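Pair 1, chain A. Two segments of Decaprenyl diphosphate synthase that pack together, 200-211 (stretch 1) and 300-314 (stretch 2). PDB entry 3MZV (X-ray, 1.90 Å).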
# COMPACT_ATOMS: atom_id res chain seq x y z
N ASP A 200 -26.52 -3.91 -16.94
CA ASP A 200 -26.33 -5.27 -17.38
C ASP A 200 -25.03 -5.48 -18.18
O ASP A 200 -24.45 -6.56 -18.13
CB ASP A 200 -27.55 -5.85 -18.13
CG ASP A 200 -27.86 -5.16 -19.46
OD1 ASP A 200 -27.49 -4.02 -19.70
OD2 ASP A 200 -28.59 -5.77 -20.29
N GLN A 201 -24.60 -4.45 -18.91
CA GLN A 201 -23.31 -4.49 -19.60
C GLN A 201 -22.14 -4.34 -18.63
O GLN A 201 -21.11 -5.02 -18.81
CB GLN A 201 -23.24 -3.45 -20.73
CG GLN A 201 -24.20 -3.79 -21.92
CD GLN A 201 -24.20 -2.74 -23.02
OE1 GLN A 201 -23.20 -2.08 -23.28
NE2 GLN A 201 -25.35 -2.59 -23.68
N VAL A 202 -22.28 -3.47 -17.63
CA VAL A 202 -21.28 -3.39 -16.57
C VAL A 202 -21.09 -4.74 -15.91
O VAL A 202 -19.97 -5.21 -15.78
CB VAL A 202 -21.64 -2.38 -15.48
CG1 VAL A 202 -20.63 -2.41 -14.34
CG2 VAL A 202 -21.76 -0.93 -16.08
N GLN A 203 -22.19 -5.40 -15.55
CA GLN A 203 -22.11 -6.71 -14.93
C GLN A 203 -21.48 -7.75 -15.88
O GLN A 203 -20.66 -8.55 -15.44
CB GLN A 203 -23.50 -7.16 -14.42
CG GLN A 203 -23.48 -8.52 -13.74
CD GLN A 203 -22.73 -8.51 -12.42
OE1 GLN A 203 -22.75 -7.51 -11.67
NE2 GLN A 203 -22.01 -9.62 -12.13
N ALA A 204 -21.81 -7.70 -17.17
CA ALA A 204 -21.25 -8.65 -18.12
C ALA A 204 -19.75 -8.42 -18.23
O ALA A 204 -18.99 -9.37 -18.30
CB ALA A 204 -21.89 -8.54 -19.49
N LEU A 205 -19.33 -7.16 -18.22
CA LEU A 205 -17.90 -6.89 -18.32
C LEU A 205 -17.19 -7.39 -17.08
O LEU A 205 -16.08 -7.95 -17.16
CB LEU A 205 -17.62 -5.40 -18.50
CG LEU A 205 -17.93 -4.82 -19.87
CD1 LEU A 205 -18.10 -3.26 -19.78
CD2 LEU A 205 -16.89 -5.24 -20.89
N PHE A 206 -17.82 -7.18 -15.93
CA PHE A 206 -17.27 -7.71 -14.68
C PHE A 206 -17.07 -9.24 -14.80
O PHE A 206 -16.00 -9.74 -14.46
CB PHE A 206 -18.18 -7.38 -13.47
CG PHE A 206 -17.71 -7.99 -12.16
CD1 PHE A 206 -18.11 -9.27 -11.79
CD2 PHE A 206 -16.87 -7.27 -11.31
CE1 PHE A 206 -17.68 -9.86 -10.59
CE2 PHE A 206 -16.44 -7.83 -10.07
CZ PHE A 206 -16.83 -9.12 -9.71
N ASP A 207 -18.10 -9.94 -15.29
CA ASP A 207 -18.12 -11.39 -15.33
C ASP A 207 -17.07 -11.86 -16.32
O ASP A 207 -16.36 -12.83 -16.03
CB ASP A 207 -19.51 -11.94 -15.75
CG ASP A 207 -20.60 -11.73 -14.71
OD1 ASP A 207 -20.33 -11.39 -13.54
OD2 ASP A 207 -21.76 -11.89 -15.08
N TYR A 208 -16.94 -11.15 -17.45
CA TYR A 208 -15.87 -11.42 -18.41
C TYR A 208 -14.51 -11.35 -17.77
O TYR A 208 -13.70 -12.27 -17.89
CB TYR A 208 -15.92 -10.50 -19.64
CG TYR A 208 -14.71 -10.64 -20.54
CD1 TYR A 208 -14.61 -11.70 -21.46
CD2 TYR A 208 -13.65 -9.75 -20.46
CE1 TYR A 208 -13.48 -11.85 -22.31
CE2 TYR A 208 -12.52 -9.89 -21.29
CZ TYR A 208 -12.44 -10.92 -22.20
OH TYR A 208 -11.32 -11.00 -22.98
N GLY A 209 -14.24 -10.25 -17.07
CA GLY A 209 -12.97 -10.06 -16.48
C GLY A 209 -12.67 -11.07 -15.39
O GLY A 209 -11.57 -11.57 -15.32
N ASP A 210 -13.65 -11.34 -14.54
CA ASP A 210 -13.52 -12.32 -13.46
C ASP A 210 -13.14 -13.70 -14.02
O ASP A 210 -12.19 -14.30 -13.59
CB ASP A 210 -14.85 -12.41 -12.68
CG ASP A 210 -14.87 -13.49 -11.62
OD1 ASP A 210 -14.13 -13.39 -10.60
OD2 ASP A 210 -15.67 -14.44 -11.78
N ALA A 211 -13.90 -14.17 -14.99
CA ALA A 211 -13.62 -15.46 -15.63
C ALA A 211 -12.23 -15.50 -16.33
O ALA A 211 -11.49 -16.48 -16.26
CB ALA A 211 -14.75 -15.82 -16.64
N GLY A 300 -12.66 -24.17 -19.29
CA GLY A 300 -14.04 -23.97 -18.83
C GLY A 300 -14.30 -22.51 -18.44
O GLY A 300 -15.33 -21.93 -18.83
N TRP A 301 -13.36 -21.92 -17.71
CA TRP A 301 -13.50 -20.54 -17.29
C TRP A 301 -13.48 -19.62 -18.53
O TRP A 301 -14.15 -18.60 -18.52
CB TRP A 301 -12.43 -20.16 -16.22
CG TRP A 301 -12.91 -20.55 -14.83
CD1 TRP A 301 -12.47 -21.59 -14.04
CD2 TRP A 301 -13.94 -19.92 -14.10
NE1 TRP A 301 -13.17 -21.62 -12.85
CE2 TRP A 301 -14.10 -20.62 -12.88
CE3 TRP A 301 -14.79 -18.84 -14.37
CZ2 TRP A 301 -15.03 -20.24 -11.89
CZ3 TRP A 301 -15.72 -18.48 -13.41
CH2 TRP A 301 -15.83 -19.18 -12.19
N THR A 302 -12.73 -19.98 -19.58
CA THR A 302 -12.74 -19.14 -20.80
C THR A 302 -14.10 -19.26 -21.49
O THR A 302 -14.56 -18.31 -22.10
CB THR A 302 -11.62 -19.43 -21.78
OG1 THR A 302 -11.79 -20.73 -22.31
CG2 THR A 302 -10.23 -19.26 -21.14
N ASP A 303 -14.75 -20.42 -21.39
CA ASP A 303 -16.14 -20.53 -21.87
C ASP A 303 -17.06 -19.58 -21.15
O ASP A 303 -17.88 -18.90 -21.77
CB ASP A 303 -16.71 -21.93 -21.69
CG ASP A 303 -18.12 -22.07 -22.25
OD1 ASP A 303 -18.27 -21.95 -23.47
OD2 ASP A 303 -19.07 -22.34 -21.46
N THR A 304 -16.97 -19.57 -19.83
CA THR A 304 -17.74 -18.67 -19.03
C THR A 304 -17.44 -17.21 -19.42
O THR A 304 -18.35 -16.43 -19.51
CB THR A 304 -17.49 -18.90 -17.52
OG1 THR A 304 -17.82 -20.27 -17.21
CG2 THR A 304 -18.36 -17.99 -16.68
N ALA A 305 -16.19 -16.86 -19.66
CA ALA A 305 -15.83 -15.51 -20.05
C ALA A 305 -16.47 -15.15 -21.37
O ALA A 305 -17.11 -14.10 -21.50
CB ALA A 305 -14.31 -15.37 -20.14
N ARG A 306 -16.29 -16.01 -22.36
CA ARG A 306 -16.88 -15.82 -23.68
C ARG A 306 -18.40 -15.64 -23.64
O ARG A 306 -18.92 -14.74 -24.30
CB ARG A 306 -16.50 -16.98 -24.58
CG ARG A 306 -17.12 -16.94 -25.96
CD ARG A 306 -16.38 -17.91 -26.96
NE ARG A 306 -15.38 -18.68 -26.24
CZ ARG A 306 -14.07 -18.46 -26.22
NH1 ARG A 306 -13.30 -19.24 -25.48
NH2 ARG A 306 -13.52 -17.52 -26.96
N LYS A 307 -19.09 -16.42 -22.82
CA LYS A 307 -20.57 -16.27 -22.64
C LYS A 307 -20.98 -14.91 -22.10
O LYS A 307 -22.01 -14.36 -22.46
CB LYS A 307 -21.14 -17.32 -21.68
CG LYS A 307 -21.81 -18.55 -22.30
CD LYS A 307 -20.88 -19.42 -23.03
CE LYS A 307 -21.60 -20.70 -23.55
NZ LYS A 307 -20.72 -21.53 -24.40
N ALA A 308 -20.19 -14.38 -21.18
CA ALA A 308 -20.45 -13.08 -20.62
C ALA A 308 -20.43 -11.99 -21.69
O ALA A 308 -21.17 -11.02 -21.60
CB ALA A 308 -19.39 -12.76 -19.56
N LEU A 309 -19.59 -12.13 -22.72
CA LEU A 309 -19.52 -11.11 -23.78
C LEU A 309 -20.80 -10.92 -24.59
O LEU A 309 -21.00 -9.86 -25.22
CB LEU A 309 -18.39 -11.43 -24.74
CG LEU A 309 -16.98 -11.33 -24.19
CD1 LEU A 309 -15.97 -11.85 -25.19
CD2 LEU A 309 -16.59 -9.89 -23.80
N ALA A 310 -21.64 -11.96 -24.61
CA ALA A 310 -22.83 -11.97 -25.45
C ALA A 310 -23.76 -10.80 -25.15
O ALA A 310 -24.51 -10.37 -26.05
CB ALA A 310 -23.56 -13.33 -25.30
N LYS A 311 -23.71 -10.23 -23.94
CA LYS A 311 -24.57 -9.07 -23.61
C LYS A 311 -24.00 -7.74 -24.04
O LYS A 311 -24.65 -6.71 -23.87
CB LYS A 311 -24.91 -9.02 -22.11
CG LYS A 311 -25.80 -10.20 -21.61
CD LYS A 311 -24.94 -11.40 -21.15
CE LYS A 311 -25.72 -12.29 -20.17
NZ LYS A 311 -24.90 -13.37 -19.53
N LEU A 312 -22.82 -7.73 -24.64
CA LEU A 312 -22.17 -6.49 -25.02
C LEU A 312 -22.40 -6.20 -26.52
O LEU A 312 -22.75 -7.10 -27.27
CB LEU A 312 -20.70 -6.58 -24.64
CG LEU A 312 -20.53 -6.86 -23.13
CD1 LEU A 312 -19.12 -7.18 -22.78
CD2 LEU A 312 -21.03 -5.70 -22.28
N PRO A 313 -22.23 -4.93 -26.94
CA PRO A 313 -22.52 -4.59 -28.33
C PRO A 313 -21.55 -5.24 -29.29
O PRO A 313 -20.40 -5.52 -28.92
CB PRO A 313 -22.39 -3.07 -28.38
CG PRO A 313 -21.88 -2.64 -27.14
CD PRO A 313 -21.91 -3.74 -26.15
N ASP A 314 -22.00 -5.48 -30.52
CA ASP A 314 -21.17 -6.17 -31.48
C ASP A 314 -20.17 -5.20 -32.16
O ASP A 314 -20.31 -4.85 -33.32
CB ASP A 314 -22.03 -6.93 -32.51
CG ASP A 314 -21.25 -7.94 -33.28
OD1 ASP A 314 -20.15 -8.33 -32.80
OD2 ASP A 314 -21.73 -8.38 -34.35
O HOH W 1 -22.31 -12.87 -17.52

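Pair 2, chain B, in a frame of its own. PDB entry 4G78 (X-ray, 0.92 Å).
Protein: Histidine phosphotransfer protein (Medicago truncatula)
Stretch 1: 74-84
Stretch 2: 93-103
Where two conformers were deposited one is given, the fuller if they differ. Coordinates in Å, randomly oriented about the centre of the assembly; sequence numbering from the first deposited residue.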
# COMPACT_ATOMS: atom_id res chain seq x y z
N GLN B 74 15.47 -6.94 14.52
CA GLN B 74 15.21 -5.76 13.71
C GLN B 74 14.32 -6.05 12.50
O GLN B 74 13.49 -5.23 12.15
CB GLN B 74 16.51 -5.08 13.27
CG GLN B 74 17.04 -4.08 14.24
CD GLN B 74 16.01 -2.98 14.53
OE1 GLN B 74 15.23 -3.11 15.41
NE2 GLN B 74 16.05 -1.92 13.77
N ILE B 75 14.54 -7.14 11.82
CA ILE B 75 13.64 -7.49 10.72
C ILE B 75 12.22 -7.60 11.16
O ILE B 75 11.29 -7.05 10.57
CB ILE B 75 14.07 -8.82 10.06
CG1 ILE B 75 15.56 -8.76 9.60
CG2 ILE B 75 13.11 -9.05 8.92
CD1 ILE B 75 15.76 -7.67 8.60
N ASP B 76 12.03 -8.28 12.29
CA ASP B 76 10.70 -8.41 12.84
C ASP B 76 10.10 -7.05 13.25
O ASP B 76 8.93 -6.78 12.94
CB ASP B 76 10.73 -9.47 13.95
CG ASP B 76 9.33 -9.92 14.34
OD1 ASP B 76 8.59 -10.54 13.72
OD2 ASP B 76 9.04 -9.34 15.31
N ALA B 77 10.91 -6.16 13.79
CA ALA B 77 10.41 -4.83 14.17
C ALA B 77 9.99 -4.06 12.90
O ALA B 77 8.98 -3.36 12.92
CB ALA B 77 11.45 -4.11 14.94
N HIS B 78 10.79 -4.12 11.86
CA HIS B 78 10.44 -3.44 10.61
C HIS B 78 9.13 -3.99 10.05
O HIS B 78 8.28 -3.25 9.59
CB HIS B 78 11.55 -3.56 9.55
CG HIS B 78 12.78 -2.82 9.77
ND1 HIS B 78 12.82 -1.48 10.09
CD2 HIS B 78 14.10 -3.23 9.61
CE1 HIS B 78 14.12 -1.11 10.20
NE2 HIS B 78 14.92 -2.19 9.93
N ALA B 79 9.00 -5.31 10.05
CA ALA B 79 7.77 -5.93 9.50
C ALA B 79 6.56 -5.47 10.32
O ALA B 79 5.51 -5.19 9.73
CB ALA B 79 7.88 -7.42 9.50
N HIS B 80 6.68 -5.38 11.65
CA HIS B 80 5.60 -4.94 12.47
C HIS B 80 5.25 -3.51 12.22
O HIS B 80 4.06 -3.11 12.15
CB HIS B 80 6.00 -5.14 13.96
CG HIS B 80 4.96 -4.74 14.94
ND1 HIS B 80 4.87 -3.55 15.73
CD2 HIS B 80 3.86 -5.49 15.22
CE1 HIS B 80 3.74 -3.64 16.39
NE2 HIS B 80 3.07 -4.81 16.10
N GLN B 81 6.24 -2.64 12.06
CA GLN B 81 6.00 -1.25 11.73
C GLN B 81 5.27 -1.14 10.40
O GLN B 81 4.31 -0.38 10.25
CB GLN B 81 7.26 -0.42 11.77
CG GLN B 81 7.15 1.00 11.20
CD GLN B 81 6.38 1.90 12.14
OE1 GLN B 81 6.40 1.75 13.38
NE2 GLN B 81 5.72 2.93 11.52
N GLN B 82 5.75 -1.87 9.37
CA GLN B 82 5.08 -1.81 8.07
C GLN B 82 3.68 -2.37 8.14
O GLN B 82 2.79 -1.89 7.42
CB GLN B 82 5.93 -2.54 7.03
CG GLN B 82 5.40 -2.38 5.62
CD GLN B 82 5.40 -0.97 5.12
OE1 GLN B 82 6.32 -0.19 5.41
NE2 GLN B 82 4.39 -0.56 4.33
N LYS B 83 3.44 -3.36 8.97
CA LYS B 83 2.09 -3.90 9.11
C LYS B 83 1.13 -2.80 9.56
O LYS B 83 0.05 -2.64 9.00
CB LYS B 83 2.10 -5.05 10.11
CG LYS B 83 0.79 -5.82 10.13
CD LYS B 83 0.72 -6.72 11.34
CE LYS B 83 1.63 -7.86 11.34
NZ LYS B 83 1.19 -8.86 12.39
N GLY B 84 1.52 -2.06 10.61
CA GLY B 84 0.64 -1.03 11.13
C GLY B 84 0.48 0.13 10.14
O GLY B 84 -0.61 0.70 10.01
N ARG B 93 -3.26 -6.53 1.18
CA ARG B 93 -2.29 -7.55 0.79
C ARG B 93 -0.93 -7.25 1.35
O ARG B 93 -0.20 -8.16 1.78
CB ARG B 93 -2.31 -7.79 -0.71
CG ARG B 93 -3.41 -8.73 -1.17
CD ARG B 93 -3.75 -8.62 -2.63
NE ARG B 93 -2.64 -9.01 -3.49
CZ ARG B 93 -2.79 -9.33 -4.78
NH1 ARG B 93 -3.99 -9.41 -5.32
NH2 ARG B 93 -1.71 -9.58 -5.51
N VAL B 94 -0.51 -5.98 1.35
CA VAL B 94 0.79 -5.61 1.93
C VAL B 94 0.78 -5.94 3.42
O VAL B 94 1.73 -6.54 3.95
CB VAL B 94 1.11 -4.14 1.65
CG1 VAL B 94 2.40 -3.74 2.39
CG2 VAL B 94 1.24 -3.83 0.18
N LYS B 95 -0.28 -5.54 4.14
CA LYS B 95 -0.38 -5.81 5.57
C LYS B 95 -0.24 -7.30 5.85
O LYS B 95 0.45 -7.70 6.80
CB LYS B 95 -1.74 -5.27 6.08
CG LYS B 95 -2.14 -5.77 7.44
CD LYS B 95 -3.51 -5.33 7.83
CE LYS B 95 -4.25 -6.26 8.73
NZ LYS B 95 -4.96 -7.39 8.08
N ASN B 96 -0.92 -8.11 5.05
CA ASN B 96 -0.94 -9.52 5.35
C ASN B 96 0.42 -10.13 5.09
O ASN B 96 0.88 -10.98 5.87
CB ASN B 96 -2.11 -10.15 4.64
CG ASN B 96 -3.47 -9.65 5.22
OD1 ASN B 96 -3.52 -9.27 6.45
ND2 ASN B 96 -4.49 -9.66 4.47
N VAL B 97 1.17 -9.69 4.10
CA VAL B 97 2.55 -10.19 3.94
C VAL B 97 3.37 -9.80 5.15
O VAL B 97 4.25 -10.59 5.59
CB VAL B 97 3.24 -9.68 2.65
CG1 VAL B 97 4.65 -10.12 2.61
CG2 VAL B 97 2.52 -10.07 1.36
N CYS B 98 3.21 -8.62 5.68
CA CYS B 98 4.01 -8.22 6.82
C CYS B 98 3.85 -9.18 7.97
O CYS B 98 4.78 -9.42 8.74
CB CYS B 98 3.64 -6.81 7.26
SG CYS B 98 4.12 -5.55 6.13
N GLY B 99 2.66 -9.78 8.13
CA GLY B 99 2.43 -10.67 9.23
C GLY B 99 3.14 -12.00 9.07
O GLY B 99 3.32 -12.73 10.05
N THR B 100 3.64 -12.32 7.93
CA THR B 100 4.35 -13.57 7.72
C THR B 100 5.78 -13.59 8.22
O THR B 100 6.36 -14.68 8.29
CB THR B 100 4.27 -14.00 6.29
OG1 THR B 100 5.09 -13.11 5.46
CG2 THR B 100 2.90 -14.11 5.71
N PHE B 101 6.40 -12.46 8.54
CA PHE B 101 7.80 -12.43 8.89
C PHE B 101 8.02 -12.98 10.27
O PHE B 101 9.10 -13.60 10.49
CB PHE B 101 8.32 -10.98 8.92
CG PHE B 101 8.64 -10.43 7.55
CD1 PHE B 101 9.92 -10.50 7.07
CD2 PHE B 101 7.62 -9.87 6.78
CE1 PHE B 101 10.19 -9.92 5.78
CE2 PHE B 101 7.91 -9.27 5.58
CZ PHE B 101 9.17 -9.28 5.11
N ARG B 102 7.16 -12.78 11.23
CA ARG B 102 7.50 -13.02 12.65
C ARG B 102 7.94 -14.46 12.83
O ARG B 102 8.93 -14.71 13.52
CB ARG B 102 6.28 -12.68 13.50
CG ARG B 102 6.54 -12.58 15.00
CD ARG B 102 5.52 -11.64 15.64
NE ARG B 102 6.14 -10.44 16.18
CZ ARG B 102 5.83 -9.19 15.89
NH1 ARG B 102 4.87 -8.90 15.03
NH2 ARG B 102 6.49 -8.20 16.48
N ASN B 103 7.14 -15.29 12.24
CA ASN B 103 7.50 -16.72 12.42
C ASN B 103 8.95 -16.95 12.01
O ASN B 103 9.70 -17.67 12.69
CB ASN B 103 6.49 -17.49 11.58
CG ASN B 103 6.52 -19.00 11.68
OD1 ASN B 103 7.49 -19.64 12.10
ND2 ASN B 103 5.42 -19.64 11.31
O HOH W 2 3.10 -10.58 12.92

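Two nearly antiparallel helices can pack closely where small residues meet, and pairs 1 and 2 do so on almost the same scaffold. The angle between helix directions is 163° in pair 1 and 155° in pair 2, with axes approaching to 7.8 and 8.2 Å, and 14 central residues superpose with an RMSD of 0.4 Å. In both, the contact continues along the second stretch beyond the helix that makes the close approach.

The centre of the match is A:Ala204 with B:Ala79, facing A:Ala308 and B:Cys98 respectively. Each of these four residues directs its CA-to-CB bond toward the other stretch. In pair 1 the methyl of A:Ala204 lies close to backbone, with CB 3.3 Å from A:Ala308 O. In pair 2 the nearest atoms are B:Ala79 O and B:Cys98 CB, 3.5 Å apart, and the cysteine sulfur adds bulk that the alanine lacks: B:Cys98 SG is 3.5 Å from B:Gln82 CG.

Around this shared centre the chemistry diverges. A:Tyr208 matches B:Lys83, both with chi1 in the t well. The tyrosine offers an aromatic surface: A:Leu309 CD2 sits over one face, 3.6 Å from A:Tyr208 CD1, in a CH-pi contact. The position of A:Leu309 is B:Gly99 in pair 2, and the aliphatic part of the lysine passes close to its backbone, B:Lys83 CE lying 3.6 Å from B:Gly99 CA.

A second divergence involves A:Leu312 and its counterpart B:Arg102. The leucine packs against apolar atoms, with A:Leu312 CD1 3.5 Å from A:Leu205 CD2 and A:Leu312 CD2 3.5 Å from A:Gln201 CB. The arginine instead forms a salt bridge, B:Asp76 OD2 to B:Arg102 NH2 at 3.0 Å, using the position of A:Gln201. The carboxylate oxygen lies over one face of the guanidinium. B:His80, at the position of A:Leu205, approaches the guanidinium edge, with B:His80 CD2 3.6 Å from B:Arg102 NH1.

A:Lys311 and B:Phe101 also match. Both set CB against the matched alanine, B:Phe101 CB 3.6 Å from B:Ala79 CB and A:Lys311 CB 4.0 Å from A:Ala204 CB. They differ further out: B:Phe101 CD1 lies 4.0 Å from B:Ile75 CG2, while A:Lys311 NZ reaches a water, weakly at 3.3 Å, that also donates to A:Asp207 OD2 at 2.7 Å. Pair 2 uses a water elsewhere, accepting from B:Lys83 NZ at 2.6 Å and B:Arg102 NH1 at 3.2 Å and so bridging two like charges. Neither pair has a direct hydrogen bond across its stretches; in both, small residues meet at the centre of a common backbone arrangement, while the surrounding contacts are largely apolar in pair 1 and include a salt bridge in pair 2.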